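Local atomic coordinates of beta-galactosidase (Streptococcus pneumoniae, PDB entry 4CU9), a protein that probably cleaves terminal beta-linked galactose from glycans, the part described here being its calcium-containing carbohydrate-binding module. Residues A[38-41]-A[46-49]. Numbering follows the deposited sequence. Where two conformers were deposited one is given.
Sequences LNDG and NRRW. With CA (calcium ion), chain C.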
loop_
_atom_site.group_PDB
_atom_site.type_symbol
_atom_site.label_atom_id
_atom_site.label_comp_id
_atom_site.label_asym_id
_atom_site.label_seq_id
_atom_site.Cartn_x
_atom_site.Cartn_y
_atom_site.Cartn_z
ATOM N N LEU A 38 7.380 0.143 3.775
ATOM C CA LEU A 38 6.946 0.239 2.390
ATOM C C LEU A 38 7.668 1.301 1.560
ATOM O O LEU A 38 7.820 1.122 0.351
ATOM C CB LEU A 38 5.470 0.566 2.280
ATOM C CG LEU A 38 4.456 -0.537 2.571
ATOM C CD1 LEU A 38 3.067 0.019 2.329
ATOM C CD2 LEU A 38 4.678 -1.729 1.679
ATOM N N ASN A 39 8.068 2.400 2.185
ATOM C CA ASN A 39 8.748 3.464 1.426
ATOM C C ASN A 39 10.049 3.942 2.005
ATOM O O ASN A 39 10.355 5.130 1.928
ATOM C CB ASN A 39 7.798 4.645 1.184
ATOM C CG ASN A 39 7.433 5.372 2.458
ATOM O OD1 ASN A 39 7.488 4.794 3.524
ATOM N ND2 ASN A 39 7.053 6.647 2.347
ATOM N N ASP A 40 10.837 3.030 2.548
ATOM C CA ASP A 40 12.108 3.407 3.172
ATOM C C ASP A 40 13.302 3.214 2.239
ATOM O O ASP A 40 14.441 3.363 2.638
ATOM C CB ASP A 40 12.301 2.633 4.481
ATOM C CG ASP A 40 12.422 1.161 4.282
ATOM O OD1 ASP A 40 12.306 0.623 3.157
ATOM O OD2 ASP A 40 12.641 0.487 5.274
ATOM N N GLY A 41 13.055 2.839 0.990
ATOM C CA GLY A 41 14.155 2.583 0.069
ATOM C C GLY A 41 14.859 1.254 0.249
ATOM O O GLY A 41 15.667 0.880 -0.601
ATOM N N ASN A 46 13.629 -8.923 5.530
ATOM C CA ASN A 46 13.288 -8.885 6.949
ATOM C C ASN A 46 12.667 -7.575 7.420
ATOM O O ASN A 46 12.353 -7.438 8.600
ATOM C CB ASN A 46 14.528 -9.220 7.776
ATOM C CG ASN A 46 14.905 -10.685 7.669
ATOM O OD1 ASN A 46 16.032 -11.028 7.321
ATOM N ND2 ASN A 46 13.947 -11.560 7.953
ATOM N N ARG A 47 12.484 -6.626 6.497
ATOM C CA ARG A 47 11.770 -5.391 6.775
ATOM C C ARG A 47 10.586 -5.297 5.825
ATOM O O ARG A 47 10.681 -4.730 4.740
ATOM C CB ARG A 47 12.684 -4.193 6.604
ATOM C CG ARG A 47 13.822 -4.117 7.619
ATOM C CD ARG A 47 14.846 -3.063 7.232
ATOM N NE ARG A 47 14.271 -1.703 7.102
ATOM C CZ ARG A 47 14.190 -0.812 8.100
ATOM N NH1 ARG A 47 14.624 -1.116 9.319
ATOM N NH2 ARG A 47 13.682 0.400 7.880
ATOM N N ARG A 48 9.463 -5.861 6.228
ATOM C CA ARG A 48 8.297 -5.885 5.351
ATOM C C ARG A 48 7.049 -5.366 6.057
ATOM O O ARG A 48 6.985 -5.311 7.284
ATOM C CB ARG A 48 8.064 -7.296 4.843
ATOM C CG ARG A 48 7.833 -8.274 5.971
ATOM C CD ARG A 48 8.238 -9.658 5.598
ATOM N NE ARG A 48 7.965 -10.556 6.721
ATOM C CZ ARG A 48 8.882 -11.260 7.383
ATOM N NH1 ARG A 48 10.156 -11.227 7.054
ATOM N NH2 ARG A 48 8.500 -12.032 8.377
ATOM N N TRP A 49 6.107 -4.909 5.253
ATOM C CA TRP A 49 4.760 -4.697 5.690
ATOM C C TRP A 49 3.976 -5.964 5.375
ATOM O O TRP A 49 4.114 -6.561 4.315
ATOM C CB TRP A 49 4.130 -3.500 4.969
ATOM C CG TRP A 49 2.657 -3.470 5.172
ATOM C CD1 TRP A 49 1.995 -2.968 6.244
ATOM C CD2 TRP A 49 1.685 -4.021 4.318
ATOM N NE1 TRP A 49 0.643 -3.142 6.087
ATOM C CE2 TRP A 49 0.427 -3.795 4.911
ATOM C CE3 TRP A 49 1.739 -4.657 3.066
ATOM C CZ2 TRP A 49 -0.754 -4.202 4.319
ATOM C CZ3 TRP A 49 0.574 -5.056 2.485
ATOM C CH2 TRP A 49 -0.664 -4.845 3.113
HETATM CA CA CA C . 11.266 -1.226 2.107
HETATM O O HOH W 1 12.030 -2.822 3.596
#
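The calcium site of this carbohydrate-binding module is where D40 and R47 meet, in the loop that joins strand 18-21 to strand 49-50. D40 divides its carboxylate between two positive partners: D40 OD1 binds the calcium ion at 2.4 Å, while OD2 turns to the arginine. R47 grips that one oxygen side-on with two nitrogens. R47 NH2 gives the shorter and straighter bond, 2.8 Å from D40 OD2 with an N-H...O angle of 160°, directed at the anti lone pair; R47 NE, 3.3 Å from the same D40 OD2, makes the more bent one. OD2 lies at the guanidinium edge, close to its plane, and the carboxylate plane is only 15° from that of the guanidinium. Arginine suits the place: its long chain, bent at chi3 (58°), brings several coplanar N-H groups to the oxygen the metal leaves over, and D40 matches its charge.

The backbone of R47 also reaches the metal, through water: a calcium-bound water, 2.3 Å from the ion, donates a hydrogen bond to R47 O. Calcium favours hard oxygen ligands, and the carbonyls of Y37, D42 and I177 with OE1 of E178 complete the set. The family and the largely antiparallel sheet fit a galactose-binding-domain beta-sandwich, where a calcium ion of probably structural role is common; here the ion ties this loop to strand 173-182. E178 OE2 also accepts a hydrogen bond from G41 N, whose positive phi glycine tolerates easily.

Towards the interior the contact becomes apolar. L38 CD2 packs 3.8 Å from W49 CB, and the bulky side chains suit this buried place, both touching A64 and M176. The W49 indole leads away from L38, and its NE1 hydrogen-bonds to T24 OG1.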